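Local coordinates for protein phospholipase C-beta (PLC-beta) (Sepia officinalis, PDB 3QR0) that belongs to the phospholipase C-beta family, a multidomain enzyme with a PH domain, EF-hand-like helices, a TIM-barrel core holding a calcium ion, and a C2 domain, at residues A[165-168]-A[169-172]; A[213-216]-A[217-220]; A[131-134]-A[135-139]; A[277-280]-A[281-284]; A[64-67]-A[68-71]. All coordinates share one frame; numbering follows the deposited sequence.

Contact 1 (A[165-168]-A[169-172]); sequences VEME and KNKI
A tight four-residue turn, Glu168 to Lys171, leads into strand 171-173 in the EF-hand-like part of the chain, where that strand pairs antiparallel with strand 207-209. Its two central residues, Lys169 and Asn170, both have left-handed backbone conformations, much as in a type I' turn. Glu168 N gives a straight hydrogen bond to Lys171 O (2.8 Å), arriving in the carbonyl plane, whereas the return bond from Lys171 N to Glu168 O is weak (3.3 Å). The same Lys171 O receives a CA-H...O contact from Met167 CA at 3.5 Å, and Met167 CG rests beside it.

Met167 lies along one side of the turn. With CG anti to the backbone N (chi1 -169°) the chain runs past Asn170, where SD lies 4.0 Å from Asn170 CA, and a bend at chi3 (73°) carries CE toward Asn170 OD1. SD also approaches the branch end of Ile172, 4.2 Å from CD1. Leu210 and Phe213 extend this apolar side, Leu210 against Met167 and Phe213 against Ile172.

The extended chains of Glu168 and Lys169 run to solvent, and Glu168 OE2 stays 6.4 Å from Lys169 NZ. Opposite charges may attract there at long range, but the straight backbone bond and the left-handed conformations of Lys169 and Asn170 probably do more to define the turn.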
# COMPACT_ATOMS: atom_id res chain seq x y z
N VAL A 165 -20.98 -18.08 0.85
CA VAL A 165 -21.87 -16.95 0.59
C VAL A 165 -23.00 -17.31 -0.37
O VAL A 165 -24.17 -17.03 -0.10
CB VAL A 165 -21.11 -15.74 -0.00
CG1 VAL A 165 -22.06 -14.58 -0.25
CG2 VAL A 165 -19.97 -15.32 0.91
N GLU A 166 -22.64 -17.94 -1.49
CA GLU A 166 -23.59 -18.21 -2.57
C GLU A 166 -24.31 -19.55 -2.46
O GLU A 166 -25.21 -19.84 -3.24
CB GLU A 166 -22.88 -18.16 -3.92
CG GLU A 166 -22.11 -16.87 -4.18
CD GLU A 166 -23.00 -15.64 -4.17
OE1 GLU A 166 -24.19 -15.76 -4.54
OE2 GLU A 166 -22.50 -14.56 -3.80
N MET A 167 -23.90 -20.38 -1.50
CA MET A 167 -24.45 -21.73 -1.39
C MET A 167 -25.89 -21.70 -0.91
O MET A 167 -26.23 -20.96 0.02
CB MET A 167 -23.59 -22.60 -0.47
CG MET A 167 -23.94 -24.08 -0.53
SD MET A 167 -22.61 -25.15 0.03
CE MET A 167 -22.65 -24.87 1.80
N GLU A 168 -26.73 -22.52 -1.55
CA GLU A 168 -28.17 -22.57 -1.27
C GLU A 168 -28.59 -24.02 -1.06
O GLU A 168 -28.73 -24.78 -2.03
CB GLU A 168 -28.95 -21.97 -2.45
CG GLU A 168 -30.48 -22.03 -2.33
CD GLU A 168 -31.19 -21.42 -3.52
OE1 GLU A 168 -30.53 -21.14 -4.55
OE2 GLU A 168 -32.43 -21.23 -3.44
N LYS A 169 -28.79 -24.40 0.20
CA LYS A 169 -29.22 -25.75 0.57
C LYS A 169 -28.21 -26.80 0.08
O LYS A 169 -28.56 -27.70 -0.68
CB LYS A 169 -30.63 -26.04 0.06
CG LYS A 169 -31.60 -24.88 0.31
CD LYS A 169 -33.05 -25.32 0.38
CE LYS A 169 -33.96 -24.14 0.71
NZ LYS A 169 -35.27 -24.58 1.27
N ASN A 170 -26.97 -26.63 0.53
CA ASN A 170 -25.85 -27.50 0.14
C ASN A 170 -25.67 -27.65 -1.37
O ASN A 170 -25.24 -28.70 -1.85
CB ASN A 170 -25.98 -28.87 0.82
CG ASN A 170 -25.92 -28.78 2.34
OD1 ASN A 170 -25.14 -28.00 2.90
ND2 ASN A 170 -26.72 -29.59 3.02
N LYS A 171 -25.99 -26.59 -2.12
CA LYS A 171 -25.85 -26.60 -3.57
C LYS A 171 -25.32 -25.25 -4.05
O LYS A 171 -25.69 -24.20 -3.52
CB LYS A 171 -27.18 -26.91 -4.25
CG LYS A 171 -27.68 -28.33 -4.03
CD LYS A 171 -29.05 -28.55 -4.65
CE LYS A 171 -29.43 -30.02 -4.62
NZ LYS A 171 -30.77 -30.27 -5.24
N ILE A 172 -24.46 -25.30 -5.07
CA ILE A 172 -23.89 -24.10 -5.66
C ILE A 172 -24.61 -23.80 -6.97
O ILE A 172 -24.47 -24.55 -7.93
CB ILE A 172 -22.37 -24.27 -5.94
CG1 ILE A 172 -21.59 -24.49 -4.64
CG2 ILE A 172 -21.82 -23.04 -6.66
CD1 ILE A 172 -21.75 -25.88 -4.03

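Contact 2 (A[213-216]-A[217-220]); sequences FDFD and TFFK
A chi1 of 60° sets the carboxylate of Asp214 between its own backbone N and carbonyl carbon, turned forward toward Thr217, while a chi1 of -51° leaves Thr217 OG1 beside its backbone N. The two polar groups therefore meet, the side chains crossing at about a right angle. The hydroxyl of Thr217 donates to Asp214 OD1 over 2.7 Å, on the syn side of the carboxylate and somewhat out of its plane. Thr217 N donates to Asp214 OD2 over 2.9 Å, this time from well above that plane. With both carboxylate oxygens gripped by one residue, rotation of the group is restricted.

Asp214 is thereby the N-cap of helix 215-225 in the EF-hand-like region. Its own carbonyl starts the ladder of backbone bonds, accepting from Phe218 N at 3.0 Å, and Phe215 O to Phe219 N follows at 2.8 Å. Phe213, just before the cap, reaches across to Phe218 inside the first turn, which makes the pair a hydrophobic staple: CZ of Phe213 is 3.7 Å from CD1 of Phe218, and the ring centroids lie 5.5 Å apart with planes inclined at 47°. On the other flank, Phe215 CD1 comes to the edge of the Phe218 ring, 4.3 Å from CD2.

Other aromatic rings continue the cluster, since Trp155 of helix 151-165 stacks on Phe218 and Trp200 on Phe213. Asp216 directs its carboxylate away to a salt bridge with Lys289.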
# COMPACT_ATOMS: atom_id res chain seq x y z
N PHE A 213 -18.51 -30.55 -5.46
CA PHE A 213 -17.86 -29.26 -5.64
C PHE A 213 -16.65 -29.11 -4.71
O PHE A 213 -16.63 -28.27 -3.81
CB PHE A 213 -18.88 -28.14 -5.40
CG PHE A 213 -18.52 -26.82 -6.03
CD1 PHE A 213 -18.78 -26.59 -7.38
CD2 PHE A 213 -17.95 -25.81 -5.28
CE1 PHE A 213 -18.46 -25.37 -7.96
CE2 PHE A 213 -17.63 -24.59 -5.86
CZ PHE A 213 -17.89 -24.37 -7.21
N ASP A 214 -15.63 -29.94 -4.94
CA ASP A 214 -14.36 -29.85 -4.21
C ASP A 214 -13.40 -28.89 -4.90
O ASP A 214 -13.53 -28.63 -6.09
CB ASP A 214 -13.72 -31.24 -4.09
CG ASP A 214 -13.42 -31.86 -5.44
OD1 ASP A 214 -14.36 -32.36 -6.09
OD2 ASP A 214 -12.25 -31.84 -5.86
N PHE A 215 -12.42 -28.37 -4.15
CA PHE A 215 -11.49 -27.38 -4.71
C PHE A 215 -10.65 -27.91 -5.87
O PHE A 215 -10.41 -27.19 -6.84
CB PHE A 215 -10.57 -26.80 -3.63
CG PHE A 215 -9.64 -25.75 -4.16
CD1 PHE A 215 -10.13 -24.51 -4.56
CD2 PHE A 215 -8.28 -26.00 -4.29
CE1 PHE A 215 -9.27 -23.54 -5.08
CE2 PHE A 215 -7.42 -25.04 -4.80
CZ PHE A 215 -7.92 -23.80 -5.20
N ASP A 216 -10.19 -29.16 -5.79
CA ASP A 216 -9.33 -29.70 -6.84
C ASP A 216 -10.07 -29.83 -8.17
O ASP A 216 -9.49 -29.59 -9.23
CB ASP A 216 -8.69 -31.02 -6.42
CG ASP A 216 -7.58 -30.83 -5.39
OD1 ASP A 216 -7.12 -29.69 -5.20
OD2 ASP A 216 -7.16 -31.83 -4.77
N THR A 217 -11.35 -30.17 -8.11
CA THR A 217 -12.20 -30.15 -9.30
C THR A 217 -12.48 -28.71 -9.74
O THR A 217 -12.58 -28.43 -10.93
CB THR A 217 -13.53 -30.89 -9.05
OG1 THR A 217 -13.24 -32.19 -8.51
CG2 THR A 217 -14.32 -31.03 -10.34
N PHE A 218 -12.60 -27.80 -8.77
CA PHE A 218 -12.71 -26.37 -9.09
C PHE A 218 -11.46 -25.87 -9.83
O PHE A 218 -11.58 -25.01 -10.70
CB PHE A 218 -12.97 -25.54 -7.83
CG PHE A 218 -13.43 -24.12 -8.11
CD1 PHE A 218 -14.59 -23.88 -8.84
CD2 PHE A 218 -12.71 -23.03 -7.64
CE1 PHE A 218 -15.02 -22.58 -9.11
CE2 PHE A 218 -13.14 -21.73 -7.89
CZ PHE A 218 -14.29 -21.50 -8.63
N PHE A 219 -10.29 -26.39 -9.49
CA PHE A 219 -9.08 -26.06 -10.25
C PHE A 219 -9.12 -26.65 -11.66
O PHE A 219 -8.68 -26.01 -12.61
CB PHE A 219 -7.80 -26.51 -9.54
CG PHE A 219 -6.54 -26.04 -10.23
CD1 PHE A 219 -6.16 -24.71 -10.16
CD2 PHE A 219 -5.77 -26.92 -10.99
CE1 PHE A 219 -5.00 -24.26 -10.81
CE2 PHE A 219 -4.61 -26.48 -11.65
CZ PHE A 219 -4.24 -25.14 -11.55
N LYS A 220 -9.67 -27.85 -11.80
CA LYS A 220 -9.88 -28.45 -13.12
C LYS A 220 -10.83 -27.58 -13.97
O LYS A 220 -10.72 -27.52 -15.19
CB LYS A 220 -10.42 -29.89 -12.99
CG LYS A 220 -10.08 -30.80 -14.17
CD LYS A 220 -10.63 -32.22 -13.98
CE LYS A 220 -10.62 -32.98 -15.31
NZ LYS A 220 -11.19 -34.36 -15.19

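Contact 3 (A[131-134]-A[135-139]); sequences KKWS and EEVFS
Trp133 and Val137, one helical turn apart, form the close-packed side of this stretch of helix 127-141. Val137 CG2 sits beside the backbone N, and from there it presses on Trp133 O at 3.2 Å and reaches the indole at CE3, 4.0 Å away. The carbonyl under that methyl is at the same time the acceptor for Val137 N (2.9 Å). Beyond the pair, Phe28 meets the indole edge-to-face, and the indole NE1 is hydrogen-bonded to Asp26, so the polar atom of this buried ring has a partner. Next along the helix, the backbone bond from Phe138 N to Ser134 O is longer, at 3.2 Å, while Phe138 turns its ring away to stack on Tyr142.

The opposite character belongs to the lysines and glutamates. Lys132 and Glu136 lie side by side and point the same way; bends at chi2 in both and at chi4 of the lysine bring NZ to 3.6 Å from OE2, a long salt bridge. Lys131 and Glu135 cross at a slant, with Lys131 CE 3.8 Å from Glu135 OE2 but NZ at 4.8 Å, so any attraction between the charges is probably softened by solvent. Near the end, Ser139 OG folds back to donate to Glu136 O at 2.7 Å.

One buried aromatic and aliphatic side and one charged side make an amphipathic helix. It is the C-terminal helix of the PH domain, which closes one end of the strongly bent sheet, Trp133 reaching strand 39-45 and Ser134 strand 70-75.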
# COMPACT_ATOMS: atom_id res chain seq x y z
N LYS A 131 -16.83 -6.17 20.57
CA LYS A 131 -15.38 -6.08 20.68
C LYS A 131 -14.70 -7.22 19.92
O LYS A 131 -13.79 -6.97 19.12
CB LYS A 131 -14.95 -6.09 22.16
CG LYS A 131 -13.46 -5.89 22.37
CD LYS A 131 -13.13 -5.72 23.85
CE LYS A 131 -11.63 -5.63 24.08
NZ LYS A 131 -11.30 -5.55 25.54
N LYS A 132 -15.14 -8.45 20.15
CA LYS A 132 -14.55 -9.61 19.48
C LYS A 132 -14.61 -9.49 17.96
O LYS A 132 -13.61 -9.74 17.28
CB LYS A 132 -15.21 -10.91 19.92
CG LYS A 132 -14.57 -12.16 19.31
CD LYS A 132 -14.55 -13.33 20.28
CE LYS A 132 -13.55 -14.41 19.84
NZ LYS A 132 -12.16 -13.89 19.65
N TRP A 133 -15.77 -9.12 17.42
CA TRP A 133 -15.91 -8.95 15.97
C TRP A 133 -15.01 -7.84 15.43
O TRP A 133 -14.39 -7.98 14.39
CB TRP A 133 -17.36 -8.70 15.56
CG TRP A 133 -18.15 -9.95 15.46
CD1 TRP A 133 -18.69 -10.66 16.48
CD2 TRP A 133 -18.49 -10.65 14.26
NE1 TRP A 133 -19.35 -11.76 16.00
CE2 TRP A 133 -19.24 -11.78 14.64
CE3 TRP A 133 -18.24 -10.44 12.90
CZ2 TRP A 133 -19.73 -12.70 13.71
CZ3 TRP A 133 -18.73 -11.35 11.98
CH2 TRP A 133 -19.47 -12.47 12.39
N SER A 134 -14.93 -6.73 16.17
CA SER A 134 -14.11 -5.60 15.77
C SER A 134 -12.63 -5.98 15.68
O SER A 134 -11.95 -5.62 14.72
CB SER A 134 -14.29 -4.43 16.73
OG SER A 134 -13.74 -3.24 16.18
N GLU A 135 -12.14 -6.70 16.69
CA GLU A 135 -10.74 -7.12 16.70
C GLU A 135 -10.43 -8.16 15.63
O GLU A 135 -9.40 -8.09 14.97
CB GLU A 135 -10.35 -7.66 18.08
CG GLU A 135 -10.34 -6.59 19.14
CD GLU A 135 -10.06 -7.12 20.53
OE1 GLU A 135 -10.63 -8.18 20.89
OE2 GLU A 135 -9.27 -6.48 21.26
N GLU A 136 -11.34 -9.12 15.45
CA GLU A 136 -11.12 -10.20 14.49
C GLU A 136 -11.18 -9.70 13.06
O GLU A 136 -10.27 -9.96 12.27
CB GLU A 136 -12.13 -11.33 14.71
CG GLU A 136 -11.88 -12.16 15.96
CD GLU A 136 -10.53 -12.88 15.95
OE1 GLU A 136 -10.11 -13.36 14.88
OE2 GLU A 136 -9.91 -12.97 17.03
N VAL A 137 -12.25 -8.98 12.72
CA VAL A 137 -12.44 -8.49 11.36
C VAL A 137 -11.34 -7.52 10.93
O VAL A 137 -10.88 -7.58 9.79
CB VAL A 137 -13.83 -7.85 11.18
CG1 VAL A 137 -13.94 -7.19 9.80
CG2 VAL A 137 -14.91 -8.89 11.35
N PHE A 138 -10.91 -6.65 11.84
CA PHE A 138 -9.82 -5.74 11.53
C PHE A 138 -8.55 -6.53 11.16
O PHE A 138 -7.91 -6.24 10.16
CB PHE A 138 -9.52 -4.79 12.69
CG PHE A 138 -8.55 -3.69 12.33
CD1 PHE A 138 -9.01 -2.50 11.79
CD2 PHE A 138 -7.19 -3.86 12.51
CE1 PHE A 138 -8.12 -1.48 11.43
CE2 PHE A 138 -6.28 -2.85 12.15
CZ PHE A 138 -6.76 -1.65 11.62
N SER A 139 -8.22 -7.54 11.97
CA SER A 139 -7.04 -8.35 11.70
C SER A 139 -7.12 -9.05 10.34
O SER A 139 -6.10 -9.18 9.67
CB SER A 139 -6.77 -9.37 12.84
OG SER A 139 -7.69 -10.44 12.82

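Contact 4 (A[277-280]-A[281-284]); sequences EALI and NDYE
Backbone bonds between residues four apart join 277-280 to 281-284 in the middle of helix 273-288, the shortest being Glu284 N to Ile280 O at 2.8 Å. A water adds a polar bridge on one side: it donates to Ala278 O (2.8 Å) and to Asp282 OD1 (3.0 Å) and accepts from Asn281 ND2. Ala278 O thus takes the water besides the amide of Asp282, and the other end of the Asn281 amide, OD1, is held by Lys292.

The aromatic contact is between Leu279 and Tyr283. With CG beside the backbone N (chi1 -49°), the tyrosine ring lies back over the preceding turn and covers the carbonyl of Leu279, whose oxygen stands 3.1 Å above one face, offset toward the rim. Tyr283 and Leu279 run in the same direction, so CE2 lies 3.8 Å from Leu279 CB and the hydroxyl OH reaches CD2 at 3.5 Å.

Apolar packing is lighter at Ile280, whose CG2 touches the aliphatic part of Glu284 at CG, 4.0 Å away. A bend at chi2 then sends the glutamate carboxylate on to Thr298 and Asn288. Ile280 and Tyr283 both pack on Phe250 of helix 247-257 and on Leu297. A helix followed by a short strand, 296-297, and a further helix, 299-307, is the helix-loop-helix plan of an EF-hand, in keeping with the family of this region.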
# COMPACT_ATOMS: atom_id res chain seq x y z
N GLU A 277 10.97 -33.48 -5.06
CA GLU A 277 10.15 -34.68 -5.22
C GLU A 277 8.86 -34.54 -4.41
O GLU A 277 7.79 -34.90 -4.88
CB GLU A 277 10.91 -35.93 -4.77
CG GLU A 277 10.16 -37.23 -5.02
CD GLU A 277 10.92 -38.44 -4.53
OE1 GLU A 277 11.79 -38.94 -5.28
OE2 GLU A 277 10.65 -38.91 -3.41
N ALA A 278 8.98 -34.00 -3.20
CA ALA A 278 7.84 -33.82 -2.30
C ALA A 278 6.88 -32.75 -2.81
O ALA A 278 5.67 -32.94 -2.77
CB ALA A 278 8.32 -33.47 -0.89
N LEU A 279 7.42 -31.64 -3.29
CA LEU A 279 6.59 -30.59 -3.90
C LEU A 279 5.85 -31.11 -5.14
O LEU A 279 4.66 -30.82 -5.33
CB LEU A 279 7.43 -29.37 -4.28
CG LEU A 279 7.98 -28.53 -3.12
CD1 LEU A 279 8.91 -27.45 -3.67
CD2 LEU A 279 6.88 -27.91 -2.29
N ILE A 280 6.56 -31.87 -5.97
CA ILE A 280 5.95 -32.45 -7.17
C ILE A 280 4.75 -33.34 -6.78
O ILE A 280 3.68 -33.24 -7.38
CB ILE A 280 6.98 -33.24 -8.01
CG1 ILE A 280 7.93 -32.27 -8.71
CG2 ILE A 280 6.28 -34.12 -9.05
CD1 ILE A 280 9.12 -32.94 -9.36
N ASN A 281 4.94 -34.17 -5.75
CA ASN A 281 3.85 -35.00 -5.23
C ASN A 281 2.65 -34.17 -4.78
O ASN A 281 1.51 -34.55 -5.02
CB ASN A 281 4.32 -35.88 -4.07
CG ASN A 281 3.20 -36.75 -3.52
OD1 ASN A 281 2.71 -37.66 -4.20
ND2 ASN A 281 2.77 -36.47 -2.29
N ASP A 282 2.92 -33.04 -4.13
CA ASP A 282 1.86 -32.12 -3.71
C ASP A 282 1.03 -31.65 -4.89
O ASP A 282 -0.18 -31.73 -4.87
CB ASP A 282 2.43 -30.89 -2.99
CG ASP A 282 2.92 -31.20 -1.58
OD1 ASP A 282 2.43 -32.17 -0.96
OD2 ASP A 282 3.80 -30.45 -1.08
N TYR A 283 1.71 -31.16 -5.93
CA TYR A 283 1.03 -30.53 -7.06
C TYR A 283 0.34 -31.59 -7.92
O TYR A 283 -0.79 -31.40 -8.36
CB TYR A 283 1.99 -29.68 -7.89
CG TYR A 283 2.86 -28.72 -7.08
CD1 TYR A 283 2.33 -28.01 -6.00
CD2 TYR A 283 4.20 -28.53 -7.39
CE1 TYR A 283 3.12 -27.14 -5.26
CE2 TYR A 283 5.00 -27.66 -6.64
CZ TYR A 283 4.45 -26.97 -5.58
OH TYR A 283 5.23 -26.11 -4.83
N GLU A 284 1.04 -32.70 -8.15
CA GLU A 284 0.48 -33.80 -8.94
C GLU A 284 -0.67 -34.50 -8.23
O GLU A 284 -1.59 -34.97 -8.89
CB GLU A 284 1.58 -34.81 -9.30
CG GLU A 284 2.49 -34.31 -10.38
CD GLU A 284 1.76 -34.07 -11.70
OE1 GLU A 284 0.96 -34.95 -12.10
OE2 GLU A 284 1.97 -33.00 -12.31
O HOH W 1 4.37 -34.49 -0.79

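Contact 5 (A[64-67]-A[68-71]); sequences LLDL and AYVR
The carboxylate of Asp66 approaches the Tyr69 ring obliquely, OD2 lying 3.8 Å from CE2, with the two flat groups inclined at 56°. One face of that ring is covered by the methyl of its neighbour Ala68, CB standing 4.0 Å above the plane and over the ring centre. A water spans the polar ends of Asp66 and Tyr69, donating to Asp66 OD2 at 2.8 Å and to Tyr69 OH at 3.1 Å. The ring also meets Tyr112, and the phenol OH is hydrogen-bonded to Pro757 O.

Asp66 holds the corner twice. With CG opposite the backbone N across the CA-CB bond (chi1 -174°), OD1 swings forward to accept from Ala68 N (2.9 Å), on the anti side of the carboxylate and out of its plane, an Asx turn. The main-chain carbonyl of the same residue accepts from Tyr69 N at 3.0 Å, closing a beta-turn whose middle residues, Leu67 and Ala68, are both near helical. A weak bond from Val70 N to Leu67 O follows. Leu67 CD2 and Val70 CG2 run together, 3.6 Å apart, against helix 127-141.

This turn redirects the chain from strand 63-66 to strand 70-75, the two outer strands of the PH-domain sheet. Asp66 OD1 takes a salt bridge from Lys157 besides the backbone amide, while the water occupies OD2. So many donors would probably stabilise the aspartate as an anion and keep its carboxylate from turning.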
# COMPACT_ATOMS: atom_id res chain seq x y z
N LEU A 64 -22.91 -9.29 1.10
CA LEU A 64 -21.55 -9.51 1.56
C LEU A 64 -20.71 -8.25 1.54
O LEU A 64 -21.05 -7.26 0.88
CB LEU A 64 -20.86 -10.61 0.74
CG LEU A 64 -20.43 -10.29 -0.70
CD1 LEU A 64 -19.57 -11.41 -1.25
CD2 LEU A 64 -21.64 -10.07 -1.59
N LEU A 65 -19.62 -8.30 2.31
CA LEU A 65 -18.54 -7.33 2.23
C LEU A 65 -17.24 -8.09 1.99
O LEU A 65 -16.88 -8.99 2.76
CB LEU A 65 -18.43 -6.52 3.51
CG LEU A 65 -19.50 -5.46 3.78
CD1 LEU A 65 -19.25 -4.81 5.13
CD2 LEU A 65 -19.56 -4.41 2.66
N ASP A 66 -16.56 -7.74 0.90
CA ASP A 66 -15.25 -8.30 0.59
C ASP A 66 -14.25 -7.59 1.50
O ASP A 66 -14.05 -6.38 1.38
CB ASP A 66 -14.92 -8.04 -0.89
CG ASP A 66 -13.64 -8.71 -1.35
OD1 ASP A 66 -12.73 -8.93 -0.54
OD2 ASP A 66 -13.54 -8.99 -2.57
N LEU A 67 -13.63 -8.35 2.40
CA LEU A 67 -12.73 -7.78 3.39
C LEU A 67 -11.48 -7.14 2.78
O LEU A 67 -10.78 -6.38 3.45
CB LEU A 67 -12.34 -8.82 4.44
CG LEU A 67 -13.48 -9.34 5.33
CD1 LEU A 67 -12.94 -10.29 6.38
CD2 LEU A 67 -14.23 -8.19 6.00
N ALA A 68 -11.22 -7.43 1.50
CA ALA A 68 -10.16 -6.77 0.74
C ALA A 68 -10.33 -5.24 0.69
O ALA A 68 -9.36 -4.52 0.49
CB ALA A 68 -10.09 -7.33 -0.67
N TYR A 69 -11.56 -4.75 0.84
CA TYR A 69 -11.83 -3.31 0.78
C TYR A 69 -12.35 -2.74 2.11
O TYR A 69 -12.73 -1.57 2.17
CB TYR A 69 -12.77 -3.03 -0.38
CG TYR A 69 -12.30 -3.72 -1.65
CD1 TYR A 69 -11.06 -3.41 -2.20
CD2 TYR A 69 -13.07 -4.71 -2.26
CE1 TYR A 69 -10.60 -4.06 -3.34
CE2 TYR A 69 -12.61 -5.36 -3.40
CZ TYR A 69 -11.38 -5.03 -3.94
OH TYR A 69 -10.93 -5.68 -5.07
N VAL A 70 -12.34 -3.54 3.17
CA VAL A 70 -12.70 -3.05 4.49
C VAL A 70 -11.54 -2.22 5.03
O VAL A 70 -10.38 -2.64 4.96
CB VAL A 70 -13.07 -4.19 5.46
CG1 VAL A 70 -13.06 -3.71 6.90
CG2 VAL A 70 -14.45 -4.76 5.09
N ARG A 71 -11.86 -1.03 5.52
CA ARG A 71 -10.85 -0.06 5.96
C ARG A 71 -10.74 0.02 7.47
O ARG A 71 -9.65 0.16 8.02
CB ARG A 71 -11.20 1.33 5.40
CG ARG A 71 -11.20 1.39 3.88
CD ARG A 71 -9.82 1.20 3.31
NE ARG A 71 -9.82 1.02 1.86
CZ ARG A 71 -8.73 0.97 1.10
NH1 ARG A 71 -7.52 1.11 1.64
NH2 ARG A 71 -8.85 0.80 -0.21
O HOH W 2 -11.23 -8.65 -4.11

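How the contacts relate
Along the chain the order is contact 5, contact 3, contact 1, contact 2, contact 4. Contacts 5 and 3 belong to the PH domain, their centres 13 Å apart, and Leu67 of the turn packs on Val137 of helix 127-141. Contacts 1 and 2 share the first EF-hand-like region; their centres are 16 Å apart, and Ile172 touches Phe213. Contact 4, in the next EF-hand-like region, lies about 18 Å from contact 2 between centres without touching it. Val165 meets Leu64 where contact 1 borders contact 5, so neighbouring contacts touch in turn from helix 127-141 to helix 215-225, placing the PH domain against the EF-hand-like helices.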